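Local coordinates for SCO1/SenC family lipoprotein (Bacillus anthracis, PDB 4HDE) that probably takes part in delivering copper for cytochrome c oxidase assembly, as characterised SCO1/SenC relatives do, at residues N19-P24 against N85-I90; A53-L58 against S98-L103. All blocks are in the same frame, centred on the assembly; numbering follows the deposited sequence.

Contact 1 of 2, residues N19-P24 against N85-I90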
loop_
_atom_site.group_PDB
_atom_site.type_symbol
_atom_site.label_atom_id
_atom_site.label_comp_id
_atom_site.label_asym_id
_atom_site.label_seq_id
_atom_site.Cartn_x
_atom_site.Cartn_y
_atom_site.Cartn_z
ATOM N N ASN A 19 -8.294 6.276 7.529
ATOM C CA ASN A 19 -8.714 5.484 6.373
ATOM C C ASN A 19 -9.892 6.079 5.605
ATOM O O ASN A 19 -10.345 7.192 5.902
ATOM C CB ASN A 19 -8.967 4.014 6.758
ATOM C CG ASN A 19 -10.233 3.821 7.571
ATOM O OD1 ASN A 19 -11.043 4.735 7.741
ATOM N ND2 ASN A 19 -10.420 2.610 8.059
ATOM N N GLN A 20 -10.394 5.325 4.636
ATOM C CA GLN A 20 -11.399 5.819 3.709
ATOM C C GLN A 20 -12.767 5.960 4.371
ATOM O O GLN A 20 -13.691 6.492 3.778
ATOM C CB GLN A 20 -11.481 4.918 2.467
ATOM C CG GLN A 20 -12.052 3.515 2.694
ATOM C CD GLN A 20 -10.983 2.473 2.952
ATOM O OE1 GLN A 20 -9.918 2.774 3.466
ATOM N NE2 GLN A 20 -11.273 1.231 2.593
ATOM N N ASP A 21 -12.875 5.469 5.603
ATOM C CA ASP A 21 -14.078 5.639 6.414
ATOM C C ASP A 21 -13.904 6.707 7.495
ATOM O O ASP A 21 -14.777 6.877 8.353
ATOM C CB ASP A 21 -14.495 4.310 7.047
ATOM C CG ASP A 21 -14.936 3.286 6.018
ATOM O OD1 ASP A 21 -15.556 3.684 5.010
ATOM O OD2 ASP A 21 -14.661 2.083 6.216
ATOM N N GLY A 22 -12.798 7.441 7.448
ATOM C CA GLY A 22 -12.546 8.497 8.409
ATOM C C GLY A 22 -12.197 7.970 9.790
ATOM O O GLY A 22 -12.401 8.661 10.793
ATOM N N LYS A 23 -11.663 6.751 9.843
ATOM C CA LYS A 23 -11.309 6.112 11.111
ATOM C C LYS A 23 -9.792 5.962 11.216
ATOM O O LYS A 23 -9.114 5.812 10.202
ATOM C CB LYS A 23 -11.966 4.724 11.207
ATOM C CG LYS A 23 -13.446 4.687 10.880
ATOM C CD LYS A 23 -14.250 5.401 11.936
ATOM C CE LYS A 23 -15.733 5.468 11.571
ATOM N NZ LYS A 23 -16.418 4.149 11.595
ATOM N N PRO A 24 -9.248 5.982 12.439
ATOM C CA PRO A 24 -7.803 5.809 12.627
ATOM C C PRO A 24 -7.331 4.434 12.195
ATOM O O PRO A 24 -7.987 3.424 12.452
ATOM C CB PRO A 24 -7.623 5.969 14.144
ATOM C CG PRO A 24 -8.945 5.567 14.723
ATOM C CD PRO A 24 -9.957 6.104 13.724
ATOM N N ASN A 85 -12.916 10.748 -1.019
ATOM C CA ASN A 85 -12.251 10.539 -2.293
ATOM C C ASN A 85 -11.704 9.128 -2.391
ATOM O O ASN A 85 -11.856 8.473 -3.424
ATOM C CB ASN A 85 -11.117 11.543 -2.487
ATOM C CG ASN A 85 -11.583 12.976 -2.384
ATOM O OD1 ASN A 85 -11.625 13.552 -1.298
ATOM N ND2 ASN A 85 -11.931 13.565 -3.520
ATOM N N LEU A 86 -11.079 8.655 -1.321
ATOM C CA LEU A 86 -10.487 7.317 -1.333
ATOM C C LEU A 86 -11.551 6.226 -1.380
ATOM O O LEU A 86 -11.382 5.201 -2.055
ATOM C CB LEU A 86 -9.586 7.120 -0.119
ATOM C CG LEU A 86 -8.347 8.016 -0.144
ATOM C CD1 LEU A 86 -7.609 7.896 1.180
ATOM C CD2 LEU A 86 -7.435 7.658 -1.300
ATOM N N LYS A 87 -12.652 6.444 -0.672
ATOM C CA LYS A 87 -13.737 5.476 -0.652
ATOM C C LYS A 87 -14.360 5.344 -2.043
ATOM O O LYS A 87 -14.613 4.232 -2.528
ATOM C CB LYS A 87 -14.786 5.885 0.381
ATOM C CG LYS A 87 -15.859 4.830 0.650
ATOM C CD LYS A 87 -16.713 5.211 1.847
ATOM C CE LYS A 87 -17.683 4.109 2.214
ATOM N NZ LYS A 87 -16.957 2.903 2.691
ATOM N N ALA A 88 -14.593 6.472 -2.705
ATOM C CA ALA A 88 -15.165 6.445 -4.047
ATOM C C ALA A 88 -14.200 5.818 -5.047
ATOM O O ALA A 88 -14.618 5.090 -5.954
ATOM C CB ALA A 88 -15.554 7.846 -4.486
ATOM N N PHE A 89 -12.915 6.095 -4.868
ATOM C CA PHE A 89 -11.879 5.543 -5.731
ATOM C C PHE A 89 -11.833 4.018 -5.651
ATOM O O PHE A 89 -11.886 3.337 -6.678
ATOM C CB PHE A 89 -10.515 6.148 -5.370
ATOM C CG PHE A 89 -9.359 5.600 -6.183
ATOM C CD1 PHE A 89 -9.054 6.131 -7.423
ATOM C CD2 PHE A 89 -8.572 4.568 -5.689
ATOM C CE1 PHE A 89 -7.993 5.637 -8.166
ATOM C CE2 PHE A 89 -7.510 4.074 -6.428
ATOM C CZ PHE A 89 -7.225 4.608 -7.659
ATOM N N ILE A 90 -11.756 3.477 -4.441
ATOM C CA ILE A 90 -11.541 2.035 -4.298
ATOM C C ILE A 90 -12.744 1.205 -4.758
ATOM O O ILE A 90 -12.588 0.068 -5.211
ATOM C CB ILE A 90 -11.109 1.650 -2.857
ATOM C CG1 ILE A 90 -10.576 0.209 -2.799
ATOM C CG2 ILE A 90 -12.246 1.817 -1.881
ATOM C CD1 ILE A 90 -9.378 -0.051 -3.700
#
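The flat carboxylate of Asp21 meets Lys87 at one oxygen: NZ of Lys87 comes to OD1 of Asp21 at 2.8 Å, on the syn lone pair facing OD2, in a hydrogen-bonded salt bridge at the exposed surface. The lysine reaches it with an extended chain that bends at its end (chi4 66°), its CD and CE running past OD1. The amide of Asn19 holds the loop from within. OD1 of Asn19 accepts from N of Lys23 (3.0 Å) and, from the opposite face of the amide, from N of Asp21 (2.9 Å), the latter closing an Asx turn. Between strands 16-18 and 24-26 this makes a beta hairpin with a type I turn from Asn19 to Gly22 and a G1 bulge at Gly22, whose phi is positive. The hairpin tip rests on helix 83-90 through Gln20, whose CB packs 3.9 Å from CB of Leu86, while O of Gln20 lies 3.6 Å from CB of Lys87. Beyond CB the Gln20 chain turns away from the helix, bent at chi2 (-94°), and its buried amide is satisfied at both ends by strand 100-103: OE1 accepts from Leu102 N and NE2 donates to Trp100 O.

Contact 2 of 2, residues A53-L58 against S98-L103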
loop_
_atom_site.group_PDB
_atom_site.type_symbol
_atom_site.label_atom_id
_atom_site.label_comp_id
_atom_site.label_asym_id
_atom_site.label_seq_id
_atom_site.Cartn_x
_atom_site.Cartn_y
_atom_site.Cartn_z
ATOM N N ALA A 53 -5.825 -1.913 -9.736
ATOM C CA ALA A 53 -6.381 -3.141 -10.299
ATOM C C ALA A 53 -5.448 -4.328 -10.043
ATOM O O ALA A 53 -5.904 -5.456 -9.793
ATOM C CB ALA A 53 -6.638 -2.976 -11.777
ATOM N N ASN A 54 -4.142 -4.093 -10.122
ATOM C CA ASN A 54 -3.182 -5.162 -9.856
ATOM C C ASN A 54 -3.218 -5.584 -8.388
ATOM O O ASN A 54 -3.172 -6.772 -8.057
ATOM C CB ASN A 54 -1.770 -4.745 -10.263
ATOM C CG ASN A 54 -1.630 -4.535 -11.754
ATOM O OD1 ASN A 54 -2.436 -5.019 -12.547
ATOM N ND2 ASN A 54 -0.596 -3.803 -12.148
HETATM N N MSE A 55 -3.321 -4.615 -7.494
HETATM C CA MSE A 55 -3.468 -4.939 -6.098
HETATM C C MSE A 55 -4.769 -5.707 -5.849
HETATM O O MSE A 55 -4.795 -6.639 -5.048
HETATM C CB MSE A 55 -3.377 -3.682 -5.236
HETATM C CG MSE A 55 -3.406 -3.992 -3.739
HETATM SE SE MSE A 55 -2.843 -2.533 -2.578
HETATM C CE MSE A 55 -0.909 -2.798 -2.707
ATOM N N ALA A 56 -5.842 -5.348 -6.550
ATOM C CA ALA A 56 -7.097 -6.093 -6.427
ATOM C C ALA A 56 -6.966 -7.546 -6.907
ATOM O O ALA A 56 -7.565 -8.458 -6.329
ATOM C CB ALA A 56 -8.206 -5.381 -7.172
ATOM N N LYS A 57 -6.186 -7.771 -7.959
ATOM C CA LYS A 57 -5.950 -9.131 -8.436
ATOM C C LYS A 57 -5.193 -9.910 -7.363
ATOM O O LYS A 57 -5.538 -11.057 -7.062
ATOM C CB LYS A 57 -5.171 -9.118 -9.748
ATOM C CG LYS A 57 -4.911 -10.515 -10.300
ATOM C CD LYS A 57 -4.467 -10.482 -11.759
ATOM C CE LYS A 57 -4.013 -11.860 -12.227
ATOM N NZ LYS A 57 -5.066 -12.907 -12.095
ATOM N N LEU A 58 -4.195 -9.277 -6.756
ATOM C CA LEU A 58 -3.444 -9.891 -5.670
ATOM C C LEU A 58 -4.349 -10.202 -4.483
ATOM O O LEU A 58 -4.228 -11.261 -3.872
ATOM C CB LEU A 58 -2.292 -8.977 -5.245
ATOM C CG LEU A 58 -1.387 -9.481 -4.123
ATOM C CD1 LEU A 58 -0.785 -10.830 -4.474
ATOM C CD2 LEU A 58 -0.299 -8.458 -3.879
ATOM N N SER A 98 -12.704 -5.219 3.461
ATOM C CA SER A 98 -12.543 -5.712 4.822
ATOM C C SER A 98 -11.065 -5.756 5.222
ATOM O O SER A 98 -10.724 -5.570 6.391
ATOM C CB SER A 98 -13.173 -7.095 4.986
ATOM O OG SER A 98 -12.486 -8.054 4.205
ATOM N N ASN A 99 -10.192 -6.001 4.251
ATOM C CA ASN A 99 -8.754 -6.046 4.507
ATOM C C ASN A 99 -7.972 -5.071 3.627
ATOM O O ASN A 99 -6.822 -5.324 3.299
ATOM C CB ASN A 99 -8.206 -7.463 4.323
ATOM C CG ASN A 99 -8.276 -7.936 2.875
ATOM O OD1 ASN A 99 -9.108 -7.466 2.098
ATOM N ND2 ASN A 99 -7.404 -8.863 2.508
ATOM N N TRP A 100 -8.599 -3.969 3.223
ATOM C CA TRP A 100 -7.898 -2.985 2.396
ATOM C C TRP A 100 -8.234 -1.593 2.908
ATOM O O TRP A 100 -9.394 -1.163 2.861
ATOM C CB TRP A 100 -8.313 -3.113 0.928
ATOM C CG TRP A 100 -7.423 -2.412 -0.080
ATOM C CD1 TRP A 100 -6.511 -1.412 0.144
ATOM C CD2 TRP A 100 -7.381 -2.685 -1.477
ATOM N NE1 TRP A 100 -5.909 -1.048 -1.046
ATOM C CE2 TRP A 100 -6.427 -1.823 -2.051
ATOM C CE3 TRP A 100 -8.057 -3.589 -2.305
ATOM C CZ2 TRP A 100 -6.144 -1.827 -3.412
ATOM C CZ3 TRP A 100 -7.769 -3.595 -3.656
ATOM C CH2 TRP A 100 -6.820 -2.720 -4.195
ATOM N N ASN A 101 -7.216 -0.908 3.420
ATOM C CA ASN A 101 -7.375 0.448 3.926
ATOM C C ASN A 101 -6.555 1.420 3.106
ATOM O O ASN A 101 -5.378 1.178 2.838
ATOM C CB ASN A 101 -6.974 0.510 5.399
ATOM C CG ASN A 101 -7.986 -0.140 6.285
ATOM O OD1 ASN A 101 -8.943 0.504 6.717
ATOM N ND2 ASN A 101 -7.815 -1.436 6.542
ATOM N N LEU A 102 -7.199 2.495 2.663
ATOM C CA LEU A 102 -6.531 3.562 1.922
ATOM C C LEU A 102 -6.421 4.729 2.887
ATOM O O LEU A 102 -7.403 5.089 3.540
ATOM C CB LEU A 102 -7.324 3.939 0.665
ATOM C CG LEU A 102 -7.452 2.818 -0.367
ATOM C CD1 LEU A 102 -8.646 1.908 -0.082
ATOM C CD2 LEU A 102 -7.581 3.423 -1.742
ATOM N N LEU A 103 -5.226 5.300 2.999
ATOM C CA LEU A 103 -4.903 6.209 4.093
ATOM C C LEU A 103 -4.592 7.629 3.625
ATOM O O LEU A 103 -4.070 7.857 2.529
ATOM C CB LEU A 103 -3.728 5.653 4.907
ATOM C CG LEU A 103 -3.900 4.231 5.451
ATOM C CD1 LEU A 103 -2.692 3.810 6.289
ATOM C CD2 LEU A 103 -5.180 4.103 6.261
#
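Trp100 turns one face of its indole to Met55, a selenomethionine, whose CG stands 3.4 Å above the ring plane, displaced toward the rim on the CZ2 side. The selenium lies off the CZ2-CE2 side of the ring, toward NE1, with SE of Met55 3.5 Å from CZ2 of Trp100. SE of Met55 is 4.3 Å from the centroid of the Trp100 six-membered ring, 46° off the normal, an oblique Met-aromatic contact. CG of Met55 is anti to the backbone N (chi1 -175°), which carries the chain out from the helix to the indole, and a bend at chi3 turns the methyl end. Ala56 meets the ring edge with CB, in plane and 4.0 Å from CZ3 of Trp100. N of Ala56 approaches CH2 of Trp100 obliquely, at 3.7 Å. No hydrogen bond joins the two segments, and the contact is apolar apart from that backbone nitrogen. The one polar atom of the buried indole, NE1, donates to OG of Ser73 on the adjoining strand, a bond that helps fix the rotation of the ring. In this thioredoxin-like fold helix 48-64 is the crossover between parallel strands 35-40 and 70-75, and Trp100 reaches it from strand 100-103 at the edge of the sheet. Phe71 of strand 70-75 touches Met55, while Ile90 of helix 83-90 and Thr94 of the following loop pack on the indole.

In the fold
The centres of the two contacts lie about 12 Å apart, and strand 100-103, an outermost strand of the five-stranded sheet, ties them together. Contact 2, between helix 48-64 and strand 100-103, lies nearer the centre of the chain; contact 1 is farther out, where the hairpin of strands 16-18 and 24-26 reaches helix 83-90. Their segments alternate along the chain: 19-24, 53-58, 85-90, 98-103. They also touch directly, through a probable hydrogen bond from Asn19 ND2 to Asn101 OD1 (2.9 Å) and by packing of Leu86 CD1 on Leu102 O (3.7 Å). The edge strand of the thioredoxin-like sheet is thereby joined to two helices and to the N-terminal hairpin.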